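Local atomic coordinates of structure-specific endonuclease subunit slx1 (PDB entry 4ZDT), a protein that serves as the catalytic subunit of the Slx1-Slx4 endonuclease, cutting branched DNA near junctions in repair and recombination; this piece is its zinc-binding RING finger domain. Residues A[61-64]-A[65-69]. Sequence-based numbering, arbitrary orientation.
Sequences LRWR and EFLST
Glu65 turns back on Arg62 and takes hold of its main chain: Arg62 N donates to Glu65 OE1 at 2.7 Å, reaching the carboxylate oxygen nearly end-on along its C-O bond, though the hydrogen bond is bent, with an N-H...O angle of 141°. A fold in the glutamate chain at chi2 (87°) brings the carboxylate round to this amide, while Glu65 N donates in return to Arg62 O at 3.0 Å. The two residues thus clasp each other through one side-chain and one backbone bond. Glu65 OE1 also presses on Arg62 CB at 3.1 Å, but the extended arginine carries its guanidinium off, leaving Arg62 NE 5.2 Å from Glu65 OE1, so the opposite charges do not pair directly. Replacing Glu65 by an alanine removes the carboxylate, which would probably leave the Arg62 amide without this acceptor and the two residues tied by the backbone bond to Arg62 O alone.

Two further i to i+3 backbone bonds, Phe66 N to Trp63 O and Leu67 N to Arg64 O, continue the 3-10 winding. Trp63 O also sits in the plane of the phenyl ring at its edge, 3.6 Å from CD2 of Phe66, so one oxygen meets both the amide and the ring of that residue. This turn follows the second strand of the 51-53/60-62 hairpin in the RING finger, and Phe66 places its ring near the zinc held by Cys22, Cys27, Cys54 and Cys57.

Apolar contacts lie along the same turn. Leu61 crosses the Phe66 side chain at about a right angle, its CB 3.9 Å from ring atom CE2. Trp63 has CG anti to its own N (chi1 180°), which lets the indole meet Leu67, NE1 to CD1 at 4.0 Å. That NE1 is hydrogen-bonded to Leu29 O of the slx4 chain, whose Leu29 also packs on Leu67, and Arg64 makes a cation-pi contact with Tyr31 of slx4.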
loop_
_atom_site.group_PDB
_atom_site.type_symbol
_atom_site.label_atom_id
_atom_site.label_comp_id
_atom_site.label_asym_id
_atom_site.label_seq_id
_atom_site.Cartn_x
_atom_site.Cartn_y
_atom_site.Cartn_z
ATOM N N LEU A 61 0.611 7.853 -14.534
ATOM C CA LEU A 61 1.869 8.147 -13.858
ATOM C C LEU A 61 2.265 6.978 -12.984
ATOM O O LEU A 61 1.425 6.142 -12.669
ATOM C CB LEU A 61 1.735 9.409 -13.001
ATOM C CG LEU A 61 1.205 10.640 -13.757
ATOM C CD1 LEU A 61 0.949 11.738 -12.744
ATOM C CD2 LEU A 61 2.201 11.097 -14.830
ATOM N N ARG A 62 3.539 6.930 -12.596
ATOM C CA ARG A 62 4.025 5.880 -11.697
ATOM C C ARG A 62 3.657 6.268 -10.275
ATOM O O ARG A 62 3.512 7.462 -9.970
ATOM C CB ARG A 62 5.543 5.750 -11.821
ATOM C CG ARG A 62 5.977 5.171 -13.161
ATOM C CD ARG A 62 7.483 5.296 -13.424
ATOM N NE ARG A 62 7.768 4.713 -14.744
ATOM C CZ ARG A 62 8.992 4.421 -15.219
ATOM N NH1 ARG A 62 10.075 4.664 -14.498
ATOM N NH2 ARG A 62 9.114 3.884 -16.428
ATOM N N TRP A 63 3.550 5.264 -9.409
ATOM C CA TRP A 63 3.106 5.447 -8.031
ATOM C C TRP A 63 3.876 6.550 -7.339
ATOM O O TRP A 63 3.298 7.403 -6.662
ATOM C CB TRP A 63 3.237 4.125 -7.239
ATOM C CG TRP A 63 2.798 4.269 -5.801
ATOM C CD1 TRP A 63 3.577 4.156 -4.677
ATOM C CD2 TRP A 63 1.487 4.624 -5.345
ATOM N NE1 TRP A 63 2.817 4.394 -3.541
ATOM C CE2 TRP A 63 1.531 4.678 -3.929
ATOM C CE3 TRP A 63 0.274 4.891 -5.997
ATOM C CZ2 TRP A 63 0.408 5.001 -3.155
ATOM C CZ3 TRP A 63 -0.858 5.198 -5.211
ATOM C CH2 TRP A 63 -0.773 5.253 -3.813
ATOM N N ARG A 64 5.194 6.533 -7.500
ATOM C CA ARG A 64 6.066 7.495 -6.831
ATOM C C ARG A 64 5.664 8.946 -7.091
ATOM O O ARG A 64 5.753 9.792 -6.201
ATOM C CB ARG A 64 7.521 7.275 -7.247
ATOM C CG ARG A 64 8.538 7.748 -6.221
ATOM C CD ARG A 64 9.938 7.268 -6.568
ATOM N NE ARG A 64 10.175 5.892 -6.131
ATOM C CZ ARG A 64 10.483 5.547 -4.886
ATOM N NH1 ARG A 64 10.599 6.477 -3.947
ATOM N NH2 ARG A 64 10.677 4.272 -4.577
ATOM N N GLU A 65 5.225 9.228 -8.314
ATOM C CA GLU A 65 4.873 10.585 -8.710
ATOM C C GLU A 65 3.819 11.202 -7.791
ATOM O O GLU A 65 3.750 12.423 -7.655
ATOM C CB GLU A 65 4.382 10.608 -10.159
ATOM C CG GLU A 65 5.478 10.863 -11.181
ATOM C CD GLU A 65 6.171 9.589 -11.621
ATOM O OE1 GLU A 65 5.532 8.772 -12.317
ATOM O OE2 GLU A 65 7.356 9.404 -11.272
ATOM N N PHE A 66 2.999 10.362 -7.164
ATOM C CA PHE A 66 1.937 10.869 -6.287
ATOM C C PHE A 66 2.420 11.153 -4.871
ATOM O O PHE A 66 1.659 11.655 -4.029
ATOM C CB PHE A 66 0.740 9.913 -6.298
ATOM C CG PHE A 66 0.101 9.777 -7.648
ATOM C CD1 PHE A 66 -0.860 10.700 -8.068
ATOM C CD2 PHE A 66 0.442 8.714 -8.497
ATOM C CE1 PHE A 66 -1.461 10.570 -9.315
ATOM C CE2 PHE A 66 -0.151 8.581 -9.744
ATOM C CZ PHE A 66 -1.108 9.523 -10.154
ATOM N N LEU A 67 3.709 10.911 -4.622
ATOM C CA LEU A 67 4.248 11.030 -3.270
ATOM C C LEU A 67 5.058 12.303 -3.010
ATOM O O LEU A 67 5.964 12.274 -2.177
ATOM C CB LEU A 67 5.114 9.783 -2.937
ATOM C CG LEU A 67 4.486 8.390 -3.116
ATOM C CD1 LEU A 67 5.461 7.272 -2.790
ATOM C CD2 LEU A 67 3.216 8.243 -2.278
ATOM N N SER A 68 4.734 13.425 -3.666
ATOM C CA SER A 68 5.587 14.637 -3.544
ATOM C C SER A 68 5.655 15.240 -2.147
ATOM O O SER A 68 6.608 15.941 -1.823
ATOM C CB SER A 68 5.201 15.737 -4.549
ATOM O OG SER A 68 3.908 16.248 -4.254
ATOM N N THR A 69 4.659 14.983 -1.306
ATOM C CA THR A 69 4.652 15.612 0.005
ATOM C C THR A 69 4.974 14.627 1.116
ATOM O O THR A 69 5.096 15.011 2.274
ATOM C CB THR A 69 3.316 16.320 0.298
ATOM O OG1 THR A 69 2.256 15.348 0.386
ATOM C CG2 THR A 69 2.991 17.361 -0.828
#